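Local coordinates for protein oxidized polyvinyl alcohol hydrolase (Sphingopyxis, PDB 3WLA) that hydrolyses beta-diketones such as 4,6-nonanedione and cleaves oxidized polyvinyl alcohol in the second step of polyvinyl alcohol degradation, at residues G164-N169 against S186-S191. Numbering follows the deposited sequence.
Sequences GGTMTN and SGEWYS
Glu188 N donates to Thr166 OG1 at 2.8 Å, and an N-H...acceptor angle of 167° makes this the straighter of the two direct hydrogen bonds between helix 163-174 and the loop that follows strand 181-185. The Thr166 rotation (chi1 -56°) keeps OG1 beside the backbone N, where the hydroxyl is also hydrogen-bonded to Ser162 O one turn back, and sets CG2 anti to that N, beside Tyr190. One turn further on, Asn169 ND2 gives a longer, more bent bond to Glu188 O at 3.1 Å; the acceptor lies in the amide plane, whereas the donor stands above the carbonyl plane instead of on a lone pair. Both backbone polar atoms of Glu188 are thus held by helix side chains.

Two waters extend the pattern: one joins Thr166 OG1 to Tyr190 OH, which is also bound to Asp116, and the other accepts from Asn169 ND2 and donates to Gly187 O. Within the loop, the Glu188 side chain bends back so that OE1 accepts from Trp189 N and Tyr190 N, while OE2 is hydrogen-bonded to Ser255 OG.

Around this polar core, Thr166 CG2 packs against Tyr190 CE2 at 3.5 Å, and Glu188 CB lies over one face of the same ring, offset toward its rim. Asn169 ND2 meets the Trp189 ring at its edge, 3.8 Å from CE3, with amide and ring planes 79° apart. The backbones come close where Gly187 CA lies 3.6 Å from Thr166 N, with no side chain on Gly187 to hold them apart.

Gly164 belongs to the GxSxG sequence of a probable alpha/beta-hydrolase nucleophile elbow carrying Ser162, assigned to the charge relay by similarity. The bonds through Thr166 therefore tie the loop to the start of the helix behind that serine.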
loop_
_atom_site.group_PDB
_atom_site.type_symbol
_atom_site.label_atom_id
_atom_site.label_comp_id
_atom_site.label_asym_id
_atom_site.label_seq_id
_atom_site.Cartn_x
_atom_site.Cartn_y
_atom_site.Cartn_z
ATOM N N GLY A 164 -5.701 1.701 -1.803
ATOM C CA GLY A 164 -4.280 1.920 -1.989
ATOM C C GLY A 164 -3.440 1.175 -0.938
ATOM O O GLY A 164 -2.310 0.812 -1.198
ATOM N N GLY A 165 -3.993 0.968 0.256
ATOM C CA GLY A 165 -3.253 0.217 1.285
ATOM C C GLY A 165 -3.328 -1.261 0.909
ATOM O O GLY A 165 -2.375 -2.009 1.092
ATOM N N THR A 166 -4.461 -1.665 0.330
ATOM C CA THR A 166 -4.658 -3.060 -0.130
ATOM C C THR A 166 -3.620 -3.388 -1.222
ATOM O O THR A 166 -2.955 -4.450 -1.214
ATOM C CB THR A 166 -6.043 -3.273 -0.748
ATOM O OG1 THR A 166 -7.066 -2.884 0.197
ATOM C CG2 THR A 166 -6.231 -4.794 -1.096
ATOM N N MET A 167 -3.508 -2.455 -2.172
ATOM C CA MET A 167 -2.546 -2.558 -3.270
ATOM C C MET A 167 -1.137 -2.566 -2.699
ATOM O O MET A 167 -0.276 -3.287 -3.230
ATOM C CB MET A 167 -2.699 -1.368 -4.228
ATOM C CG MET A 167 -1.752 -1.436 -5.435
ATOM S SD MET A 167 -2.401 -2.747 -6.485
ATOM C CE MET A 167 -0.963 -3.698 -6.782
ATOM N N THR A 168 -0.875 -1.792 -1.637
ATOM C CA THR A 168 0.448 -1.815 -1.015
ATOM C C THR A 168 0.720 -3.256 -0.482
ATOM O O THR A 168 1.794 -3.835 -0.731
ATOM C CB THR A 168 0.556 -0.786 0.153
ATOM O OG1 THR A 168 0.422 0.568 -0.384
ATOM C CG2 THR A 168 1.947 -0.910 0.865
ATOM N N ASN A 169 -0.242 -3.810 0.289
ATOM C CA ASN A 169 -0.094 -5.187 0.801
ATOM C C ASN A 169 0.186 -6.121 -0.375
ATOM O O ASN A 169 1.078 -6.970 -0.293
ATOM C CB ASN A 169 -1.384 -5.730 1.470
ATOM C CG ASN A 169 -1.617 -5.202 2.885
ATOM O OD1 ASN A 169 -0.690 -4.823 3.595
ATOM N ND2 ASN A 169 -2.876 -5.209 3.308
ATOM N N SER A 186 -4.996 1.110 6.495
ATOM C CA SER A 186 -6.335 0.545 6.390
ATOM C C SER A 186 -6.588 -0.154 5.059
ATOM O O SER A 186 -7.484 0.211 4.298
ATOM C CB SER A 186 -7.401 1.608 6.594
ATOM O OG SER A 186 -7.139 2.375 7.748
ATOM N N GLY A 187 -5.771 -1.172 4.791
ATOM C CA GLY A 187 -5.902 -1.933 3.600
ATOM C C GLY A 187 -6.637 -3.210 3.851
ATOM O O GLY A 187 -6.701 -3.686 4.978
ATOM N N GLU A 188 -7.232 -3.759 2.810
ATOM C CA GLU A 188 -7.934 -5.022 2.960
ATOM C C GLU A 188 -6.927 -6.173 2.928
ATOM O O GLU A 188 -5.802 -6.011 2.477
ATOM C CB GLU A 188 -8.900 -5.232 1.826
ATOM C CG GLU A 188 -10.393 -5.052 2.176
ATOM C CD GLU A 188 -10.995 -6.202 3.028
ATOM O OE1 GLU A 188 -10.331 -7.277 3.214
ATOM O OE2 GLU A 188 -12.134 -6.000 3.513
ATOM N N TRP A 189 -7.361 -7.333 3.379
ATOM C CA TRP A 189 -6.519 -8.543 3.338
ATOM C C TRP A 189 -7.284 -9.630 2.561
ATOM O O TRP A 189 -6.689 -10.650 2.069
ATOM C CB TRP A 189 -6.198 -9.025 4.775
ATOM C CG TRP A 189 -5.159 -10.126 4.809
ATOM C CD1 TRP A 189 -5.368 -11.465 5.084
ATOM C CD2 TRP A 189 -3.767 -9.963 4.624
ATOM N NE1 TRP A 189 -4.159 -12.129 5.089
ATOM C CE2 TRP A 189 -3.163 -11.227 4.812
ATOM C CE3 TRP A 189 -2.954 -8.858 4.332
ATOM C CZ2 TRP A 189 -1.785 -11.414 4.711
ATOM C CZ3 TRP A 189 -1.573 -9.039 4.240
ATOM C CH2 TRP A 189 -1.005 -10.305 4.425
ATOM N N TYR A 190 -8.590 -9.379 2.386
ATOM C CA TYR A 190 -9.518 -10.307 1.742
ATOM C C TYR A 190 -9.257 -11.683 2.360
ATOM O O TYR A 190 -8.904 -12.628 1.683
ATOM C CB TYR A 190 -9.279 -10.375 0.233
ATOM C CG TYR A 190 -9.390 -9.047 -0.459
ATOM C CD1 TYR A 190 -10.519 -8.235 -0.300
ATOM C CD2 TYR A 190 -8.363 -8.600 -1.328
ATOM C CE1 TYR A 190 -10.624 -7.007 -0.995
ATOM C CE2 TYR A 190 -8.471 -7.387 -2.019
ATOM C CZ TYR A 190 -9.595 -6.607 -1.852
ATOM O OH TYR A 190 -9.719 -5.464 -2.598
ATOM N N SER A 191 -9.391 -11.785 3.671
ATOM C CA SER A 191 -9.121 -13.061 4.315
ATOM C C SER A 191 -9.931 -14.204 3.787
ATOM O O SER A 191 -11.101 -14.051 3.442
ATOM C CB SER A 191 -9.324 -12.954 5.808
ATOM O OG SER A 191 -8.632 -11.829 6.265
HETATM O O HOH W 1 -9.204 -2.712 -1.693
HETATM O O HOH W 2 -4.224 -4.852 6.052
#